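PA1221 (Pseudomonas aeruginosa, PDB 4DG8) binds adenosine monophosphate and combines an AMP-binding domain of the ANL clan with a probable phosphopantetheine attachment site farther along the chain. Local coordinates at residues Asp22-Val30 with Pro159-Ala167; Ile189-Leu199 with Thr219-Asn228. All coordinates share one frame; numbering follows the deposited sequence.

Contact 1. Residues Asp22-Val30 with Pro159-Ala167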
loop_
_atom_site.group_PDB
_atom_site.type_symbol
_atom_site.label_atom_id
_atom_site.label_comp_id
_atom_site.label_asym_id
_atom_site.label_seq_id
_atom_site.Cartn_x
_atom_site.Cartn_y
_atom_site.Cartn_z
ATOM N N ASP A 22 21.016 6.143 -4.850
ATOM C CA ASP A 22 21.674 4.846 -4.876
ATOM C C ASP A 22 21.098 3.969 -3.771
ATOM O O ASP A 22 21.063 4.381 -2.606
ATOM C CB ASP A 22 23.172 5.054 -4.645
ATOM C CG ASP A 22 23.966 3.749 -4.612
ATOM O OD1 ASP A 22 23.543 2.754 -5.240
ATOM O OD2 ASP A 22 25.044 3.738 -3.964
ATOM N N LEU A 23 20.651 2.766 -4.128
ATOM C CA LEU A 23 20.138 1.825 -3.128
ATOM C C LEU A 23 21.138 1.564 -2.000
ATOM O O LEU A 23 20.754 1.483 -0.832
ATOM C CB LEU A 23 19.723 0.502 -3.766
ATOM C CG LEU A 23 18.277 0.443 -4.266
ATOM C CD1 LEU A 23 18.138 1.188 -5.595
ATOM C CD2 LEU A 23 17.821 -0.996 -4.417
ATOM N N TYR A 24 22.415 1.435 -2.346
ATOM C CA TYR A 24 23.445 1.110 -1.359
ATOM C C TYR A 24 23.768 2.263 -0.410
ATOM O O TYR A 24 24.586 2.114 0.502
ATOM C CB TYR A 24 24.707 0.583 -2.049
ATOM C CG TYR A 24 24.376 -0.599 -2.909
ATOM C CD1 TYR A 24 24.008 -1.808 -2.328
ATOM C CD2 TYR A 24 24.371 -0.502 -4.294
ATOM C CE1 TYR A 24 23.675 -2.897 -3.096
ATOM C CE2 TYR A 24 24.026 -1.591 -5.083
ATOM C CZ TYR A 24 23.681 -2.786 -4.471
ATOM O OH TYR A 24 23.339 -3.882 -5.220
ATOM N N ALA A 25 23.144 3.417 -0.640
ATOM C CA ALA A 25 23.316 4.561 0.250
ATOM C C ALA A 25 22.343 4.461 1.416
ATOM O O ALA A 25 22.296 5.329 2.281
ATOM C CB ALA A 25 23.105 5.862 -0.498
ATOM N N HIS A 26 21.560 3.390 1.430
ATOM C CA HIS A 26 20.546 3.217 2.458
ATOM C C HIS A 26 20.816 1.938 3.234
ATOM O O HIS A 26 21.325 0.973 2.678
ATOM C CB HIS A 26 19.148 3.245 1.813
ATOM C CG HIS A 26 18.859 4.538 1.116
ATOM N ND1 HIS A 26 18.284 5.616 1.757
ATOM C CD2 HIS A 26 19.137 4.953 -0.143
ATOM C CE1 HIS A 26 18.177 6.626 0.909
ATOM N NE2 HIS A 26 18.680 6.248 -0.253
ATOM N N PRO A 27 20.521 1.942 4.537
ATOM C CA PRO A 27 20.828 0.751 5.336
ATOM C C PRO A 27 19.754 -0.314 5.117
ATOM O O PRO A 27 18.656 0.014 4.641
ATOM C CB PRO A 27 20.795 1.285 6.773
ATOM C CG PRO A 27 19.658 2.344 6.711
ATOM C CD PRO A 27 19.787 2.965 5.314
ATOM N N THR A 28 20.057 -1.572 5.426
ATOM C CA THR A 28 19.005 -2.587 5.408
ATOM C C THR A 28 17.995 -2.268 6.525
ATOM O O THR A 28 18.298 -1.505 7.449
ATOM C CB THR A 28 19.567 -4.006 5.611
ATOM O OG1 THR A 28 19.984 -4.151 6.974
ATOM C CG2 THR A 28 20.757 -4.293 4.654
ATOM N N VAL A 29 16.785 -2.812 6.429
ATOM C CA VAL A 29 15.804 -2.607 7.494
ATOM C C VAL A 29 16.322 -3.172 8.823
ATOM O O VAL A 29 16.073 -2.616 9.880
ATOM C CB VAL A 29 14.458 -3.277 7.169
ATOM C CG1 VAL A 29 13.526 -3.176 8.351
ATOM C CG2 VAL A 29 13.827 -2.643 5.935
ATOM N N VAL A 30 17.042 -4.287 8.760
ATOM C CA VAL A 30 17.447 -4.962 9.980
ATOM C C VAL A 30 18.619 -4.240 10.650
ATOM O O VAL A 30 18.696 -4.197 11.872
ATOM C CB VAL A 30 17.781 -6.439 9.751
ATOM C CG1 VAL A 30 16.535 -7.209 9.263
ATOM C CG2 VAL A 30 18.909 -6.563 8.777
ATOM N N PRO A 159 22.115 -14.487 7.933
ATOM C CA PRO A 159 22.648 -14.187 6.601
ATOM C C PRO A 159 23.038 -12.720 6.476
ATOM O O PRO A 159 22.440 -11.844 7.117
ATOM C CB PRO A 159 21.465 -14.506 5.672
ATOM C CG PRO A 159 20.621 -15.476 6.442
ATOM C CD PRO A 159 20.744 -15.033 7.871
ATOM N N CYS A 160 24.056 -12.463 5.664
ATOM C CA CYS A 160 24.483 -11.096 5.373
ATOM C C CYS A 160 23.927 -10.709 4.025
ATOM O O CYS A 160 23.897 -11.526 3.098
ATOM C CB CYS A 160 26.008 -10.981 5.335
ATOM S SG CYS A 160 26.846 -11.393 6.886
ATOM N N PHE A 161 23.468 -9.473 3.923
ATOM C CA PHE A 161 22.924 -8.980 2.670
ATOM C C PHE A 161 22.971 -7.471 2.660
ATOM O O PHE A 161 23.102 -6.847 3.708
ATOM C CB PHE A 161 21.489 -9.494 2.436
ATOM C CG PHE A 161 20.558 -9.298 3.614
ATOM C CD1 PHE A 161 19.817 -8.132 3.749
ATOM C CD2 PHE A 161 20.423 -10.293 4.586
ATOM C CE1 PHE A 161 18.945 -7.963 4.828
ATOM C CE2 PHE A 161 19.565 -10.129 5.674
ATOM C CZ PHE A 161 18.824 -8.969 5.798
ATOM N N ALA A 162 22.862 -6.895 1.466
ATOM C CA ALA A 162 22.810 -5.449 1.297
ATOM C C ALA A 162 21.369 -4.976 1.117
ATOM O O ALA A 162 20.444 -5.779 1.045
ATOM C CB ALA A 162 23.663 -5.032 0.095
ATOM N N ALA A 163 21.199 -3.667 1.009
ATOM C CA ALA A 163 19.885 -3.037 1.025
ATOM C C ALA A 163 19.085 -3.335 -0.250
ATOM O O ALA A 163 17.899 -2.989 -0.360
ATOM C CB ALA A 163 20.033 -1.544 1.240
ATOM N N ASP A 164 19.744 -3.983 -1.205
ATOM C CA ASP A 164 19.084 -4.439 -2.415
ATOM C C ASP A 164 18.324 -5.753 -2.196
ATOM O O ASP A 164 17.586 -6.181 -3.067
ATOM C CB ASP A 164 20.082 -4.573 -3.571
ATOM C CG ASP A 164 21.162 -5.606 -3.305
ATOM O OD1 ASP A 164 21.383 -5.976 -2.137
ATOM O OD2 ASP A 164 21.804 -6.046 -4.276
ATOM N N GLN A 165 18.494 -6.383 -1.034
ATOM C CA GLN A 165 17.723 -7.582 -0.716
ATOM C C GLN A 165 16.222 -7.262 -0.774
ATOM O O GLN A 165 15.786 -6.179 -0.339
ATOM C CB GLN A 165 18.062 -8.076 0.692
ATOM C CG GLN A 165 17.646 -9.516 0.965
ATOM C CD GLN A 165 18.541 -10.513 0.240
ATOM O OE1 GLN A 165 19.451 -10.124 -0.483
ATOM N NE2 GLN A 165 18.294 -11.800 0.439
ATOM N N ILE A 166 15.433 -8.193 -1.305
ATOM C CA ILE A 166 13.977 -8.039 -1.307
ATOM C C ILE A 166 13.487 -8.097 0.136
ATOM O O ILE A 166 13.864 -9.008 0.881
ATOM C CB ILE A 166 13.276 -9.176 -2.112
ATOM C CG1 ILE A 166 13.902 -9.327 -3.500
ATOM C CG2 ILE A 166 11.738 -8.947 -2.181
ATOM C CD1 ILE A 166 13.865 -8.055 -4.328
ATOM N N ALA A 167 12.748 -7.072 0.554
ATOM C CA ALA A 167 11.995 -7.080 1.813
ATOM C C ALA A 167 10.577 -7.691 1.726
ATOM O O ALA A 167 10.104 -8.391 2.636
ATOM C CB ALA A 167 11.944 -5.672 2.413
#
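The backbones come closest at T28 and A163, whose CA atoms lie 4.5 Å apart, while those of L23 and D164 are 6.4 Å apart. A163 sits in a type I turn from A162 to Q165, closed by Q165 N on A162 O at 2.9 Å. Its methyl points at the bend after the 3-10 segment 23-25, and the packing is tight, with CB 3.2 Å from H26 O. T28 lays CG2 against the peptide chain, 3.6 Å from F161 O, while its OG1 caps A31 N. T28 is the N-cap residue of helix 29-39, and its CG2 contacts place the turn that leads into strand 166-172 of the seven-stranded sheet against the start of that helix. F161 has CG between its backbone N and carbonyl carbon (chi1 50°), which swings the ring back to the contact; CZ meets V30 CG2 at 3.8 Å, the side chains crossing at about a right angle. At the more open end, the edge of the Y24 ring takes the A162 methyl nearly in plane, CE1 to CB 3.8 Å. Y24 OH donates to D164 OD2 at 2.8 Å, from above the carboxylate plane, 63° out of it; ring and carboxylate planes stand 65° apart.

Contact 2. Residues Ile189-Leu199 with Thr219-Asn228; sequences ITRLCLGQSFL and TLEIWGALLN
C193, L220 and L227 lose the most surface here, and C193 lies where the two backbones come nearest, its CA 5.0 Å from that of G224. With SG anti to its own carbonyl carbon (chi1 -55°), C193 lays the sulfur on the second helix: SG is 3.5 Å from G224 N and also touches W223 CB. Helices 189-193 and 219-226 cross at -76°, with short-segment axes 9.3 Å apart at closest approach. L220 faces the stretch beyond the first helix; its CD1 is 4.0 Å from L199 CD1 as the two leucines run alongside one another, pointing opposite ways, and its CB lies near L192 CD2. Helix 217-226 connects the neighbouring parallel strands 206-209 and 231-234, a beta-alpha-beta crossover, and this buried face packs it against helix 186-193. L227 touches with CD1 and with CB: CD1 reaches I189 CG2 and T190 CG2, each at 4.0 Å, and CB meets L194 CD2. Next to it, N228 joins the two segments through one amide nitrogen, ND2, which donates to C193 O at 3.1 Å (N-H...O 169°), from above that carbonyl plane, and almost straight to G224 O at 2.9 Å. Both acceptors lie in the N228 amide plane, so the pair fixes its rotation.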
loop_
_atom_site.group_PDB
_atom_site.type_symbol
_atom_site.label_atom_id
_atom_site.label_comp_id
_atom_site.label_asym_id
_atom_site.label_seq_id
_atom_site.Cartn_x
_atom_site.Cartn_y
_atom_site.Cartn_z
ATOM N N ILE A 189 12.358 0.721 1.602
ATOM C CA ILE A 189 11.789 0.960 2.928
ATOM C C ILE A 189 12.570 1.963 3.770
ATOM O O ILE A 189 11.964 2.881 4.357
ATOM C CB ILE A 189 11.673 -0.351 3.740
ATOM C CG1 ILE A 189 10.761 -1.341 3.011
ATOM C CG2 ILE A 189 11.116 -0.044 5.118
ATOM C CD1 ILE A 189 10.640 -2.689 3.709
ATOM N N THR A 190 13.896 1.786 3.865
ATOM C CA THR A 190 14.686 2.686 4.712
ATOM C C THR A 190 14.770 4.087 4.084
ATOM O O THR A 190 14.783 5.081 4.805
ATOM C CB THR A 190 16.107 2.141 5.068
ATOM O OG1 THR A 190 16.860 1.939 3.872
ATOM C CG2 THR A 190 16.014 0.810 5.847
ATOM N N ARG A 191 14.780 4.171 2.752
ATOM C CA ARG A 191 14.749 5.479 2.089
ATOM C C ARG A 191 13.400 6.140 2.354
ATOM O O ARG A 191 13.341 7.347 2.596
ATOM C CB ARG A 191 15.069 5.406 0.584
ATOM C CG ARG A 191 13.870 5.064 -0.358
ATOM C CD ARG A 191 13.031 6.327 -0.602
ATOM N NE ARG A 191 12.244 6.329 -1.839
ATOM C CZ ARG A 191 11.095 5.670 -2.005
ATOM N NH1 ARG A 191 10.603 4.901 -1.034
ATOM N NH2 ARG A 191 10.445 5.754 -3.157
ATOM N N LEU A 192 12.327 5.349 2.339
ATOM C CA LEU A 192 11.011 5.896 2.652
ATOM C C LEU A 192 10.966 6.503 4.059
ATOM O O LEU A 192 10.399 7.591 4.265
ATOM C CB LEU A 192 9.912 4.808 2.529
ATOM C CG LEU A 192 8.500 5.237 2.992
ATOM C CD1 LEU A 192 7.958 6.350 2.086
ATOM C CD2 LEU A 192 7.525 4.063 3.068
ATOM N N CYS A 193 11.519 5.779 5.036
ATOM C CA CYS A 193 11.285 6.131 6.444
ATOM C C CYS A 193 12.279 7.068 7.138
ATOM O O CYS A 193 11.968 7.609 8.199
ATOM C CB CYS A 193 11.124 4.856 7.284
ATOM S SG CYS A 193 9.829 3.740 6.684
ATOM N N LEU A 194 13.447 7.282 6.542
ATOM C CA LEU A 194 14.521 8.008 7.218
ATOM C C LEU A 194 14.836 9.363 6.567
ATOM O O LEU A 194 14.873 9.480 5.339
ATOM C CB LEU A 194 15.810 7.161 7.257
ATOM C CG LEU A 194 15.847 5.758 7.884
ATOM C CD1 LEU A 194 17.313 5.316 8.022
ATOM C CD2 LEU A 194 15.144 5.696 9.241
ATOM N N GLY A 195 15.088 10.375 7.395
ATOM C CA GLY A 195 15.516 11.676 6.912
ATOM C C GLY A 195 14.457 12.451 6.138
ATOM O O GLY A 195 14.770 13.303 5.300
ATOM N N GLN A 196 13.190 12.184 6.412
ATOM C CA GLN A 196 12.152 12.857 5.634
ATOM C C GLN A 196 11.530 14.035 6.392
ATOM O O GLN A 196 11.058 13.896 7.531
ATOM C CB GLN A 196 11.078 11.853 5.186
ATOM C CG GLN A 196 11.640 10.658 4.437
ATOM C CD GLN A 196 11.905 10.933 2.960
ATOM O OE1 GLN A 196 11.762 12.070 2.469
ATOM N NE2 GLN A 196 12.294 9.881 2.237
ATOM N N SER A 197 11.537 15.201 5.760
ATOM C CA SER A 197 10.895 16.380 6.341
ATOM C C SER A 197 9.373 16.218 6.565
ATOM O O SER A 197 8.794 16.860 7.457
ATOM C CB SER A 197 11.191 17.623 5.491
ATOM O OG SER A 197 10.828 17.401 4.140
ATOM N N PHE A 198 8.718 15.360 5.785
ATOM C CA PHE A 198 7.269 15.221 5.945
ATOM C C PHE A 198 6.900 14.318 7.137
ATOM O O PHE A 198 5.727 14.177 7.475
ATOM C CB PHE A 198 6.588 14.755 4.649
ATOM C CG PHE A 198 7.135 13.457 4.094
ATOM C CD1 PHE A 198 6.655 12.243 4.540
ATOM C CD2 PHE A 198 8.132 13.463 3.129
ATOM C CE1 PHE A 198 7.150 11.054 4.035
ATOM C CE2 PHE A 198 8.633 12.275 2.620
ATOM C CZ PHE A 198 8.137 11.069 3.072
ATOM N N LEU A 199 7.902 13.657 7.709
ATOM C CA LEU A 199 7.755 12.841 8.927
ATOM C C LEU A 199 8.275 13.509 10.207
ATOM O O LEU A 199 8.485 12.851 11.226
ATOM C CB LEU A 199 8.326 11.427 8.757
ATOM C CG LEU A 199 7.650 10.564 7.686
ATOM C CD1 LEU A 199 8.380 9.225 7.580
ATOM C CD2 LEU A 199 6.104 10.383 7.919
ATOM N N THR A 219 3.793 -0.188 4.904
ATOM C CA THR A 219 5.236 0.004 5.014
ATOM C C THR A 219 5.556 1.264 5.806
ATOM O O THR A 219 6.475 1.288 6.651
ATOM C CB THR A 219 5.878 0.126 3.628
ATOM O OG1 THR A 219 5.501 -1.012 2.841
ATOM C CG2 THR A 219 7.395 0.196 3.750
ATOM N N LEU A 220 4.803 2.324 5.525
ATOM C CA LEU A 220 4.986 3.568 6.267
ATOM C C LEU A 220 4.504 3.421 7.718
ATOM O O LEU A 220 5.185 3.847 8.663
ATOM C CB LEU A 220 4.224 4.709 5.591
ATOM C CG LEU A 220 4.211 6.014 6.385
ATOM C CD1 LEU A 220 5.641 6.556 6.525
ATOM C CD2 LEU A 220 3.304 7.016 5.695
ATOM N N GLU A 221 3.311 2.861 7.894
ATOM C CA GLU A 221 2.758 2.782 9.252
ATOM C C GLU A 221 3.656 2.007 10.223
ATOM O O GLU A 221 3.845 2.399 11.374
ATOM C CB GLU A 221 1.363 2.173 9.224
ATOM C CG GLU A 221 0.358 3.047 8.479
ATOM C CD GLU A 221 -0.966 2.356 8.259
ATOM O OE1 GLU A 221 -1.178 1.251 8.814
ATOM O OE2 GLU A 221 -1.793 2.931 7.528
ATOM N N ILE A 222 4.199 0.902 9.743
ATOM C CA ILE A 222 5.009 0.026 10.569
ATOM C C ILE A 222 6.441 0.513 10.660
ATOM O O ILE A 222 6.930 0.846 11.750
ATOM C CB ILE A 222 4.940 -1.414 10.055
ATOM C CG1 ILE A 222 3.491 -1.907 10.174
ATOM C CG2 ILE A 222 5.920 -2.321 10.830
ATOM C CD1 ILE A 222 3.162 -3.160 9.324
ATOM N N TRP A 223 7.122 0.567 9.515
ATOM C CA TRP A 223 8.540 0.889 9.545
ATOM C C TRP A 223 8.815 2.366 9.840
ATOM O O TRP A 223 9.865 2.708 10.359
ATOM C CB TRP A 223 9.226 0.400 8.266
ATOM C CG TRP A 223 9.014 -1.075 8.116
ATOM C CD1 TRP A 223 8.224 -1.706 7.198
ATOM C CD2 TRP A 223 9.541 -2.101 8.967
ATOM N NE1 TRP A 223 8.245 -3.070 7.411
ATOM C CE2 TRP A 223 9.040 -3.339 8.493
ATOM C CE3 TRP A 223 10.387 -2.095 10.085
ATOM C CZ2 TRP A 223 9.385 -4.571 9.083
ATOM C CZ3 TRP A 223 10.726 -3.322 10.679
ATOM C CH2 TRP A 223 10.230 -4.538 10.167
ATOM N N GLY A 224 7.869 3.243 9.525
ATOM C CA GLY A 224 8.031 4.632 9.920
ATOM C C GLY A 224 8.206 4.779 11.434
ATOM O O GLY A 224 8.999 5.597 11.900
ATOM N N ALA A 225 7.437 4.014 12.202
ATOM C CA ALA A 225 7.655 3.921 13.647
ATOM C C ALA A 225 8.935 3.200 14.018
ATOM O O ALA A 225 9.825 3.776 14.667
ATOM C CB ALA A 225 6.484 3.202 14.314
ATOM N N LEU A 226 9.041 1.937 13.598
ATOM C CA LEU A 226 10.090 1.085 14.162
ATOM C C LEU A 226 11.497 1.510 13.740
ATOM O O LEU A 226 12.469 1.255 14.443
ATOM C CB LEU A 226 9.859 -0.391 13.808
ATOM C CG LEU A 226 8.611 -1.057 14.402
ATOM C CD1 LEU A 226 8.481 -2.463 13.853
ATOM C CD2 LEU A 226 8.707 -1.090 15.929
ATOM N N LEU A 227 11.619 2.136 12.578
ATOM C CA LEU A 227 12.938 2.562 12.130
ATOM C C LEU A 227 13.321 3.924 12.727
ATOM O O LEU A 227 14.443 4.408 12.555
ATOM C CB LEU A 227 13.021 2.548 10.592
ATOM C CG LEU A 227 12.773 1.161 9.993
ATOM C CD1 LEU A 227 12.986 1.194 8.490
ATOM C CD2 LEU A 227 13.674 0.083 10.655
ATOM N N ASN A 228 12.354 4.571 13.375
ATOM C CA ASN A 228 12.611 5.787 14.152
ATOM C C ASN A 228 12.598 5.724 15.686
ATOM O O ASN A 228 12.652 6.765 16.342
ATOM C CB ASN A 228 11.825 6.968 13.589
ATOM C CG ASN A 228 12.258 7.290 12.180
ATOM O OD1 ASN A 228 13.345 7.839 11.967
ATOM N ND2 ASN A 228 11.448 6.886 11.200
HETATM O O HOH W 1 14.738 9.299 10.487
#

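From the N terminus, residues 22-30 lead into helix 29-39, and contact 1 closes a loop of 128 residues when the chain returns at 159-167 to begin strand 166-172. After the hairpin partner 180-185, helix 186-193 opens contact 2, which closes a much shorter loop of 19 residues containing strand 206-209. The two loops are in series, neither nested nor crossed. Their centres are nevertheless only about 15 Å apart, and they touch: P27 O and T190 OG1 are 2.7 Å apart, a probable hydrogen bond, and A167 CB lies 3.5 Å from I189 CD1. Helix 186-193 thus touches both the N-terminal segment and helix 217-226, V29 also packs on W223, and R32 of helix 29-39 reaches L227 O.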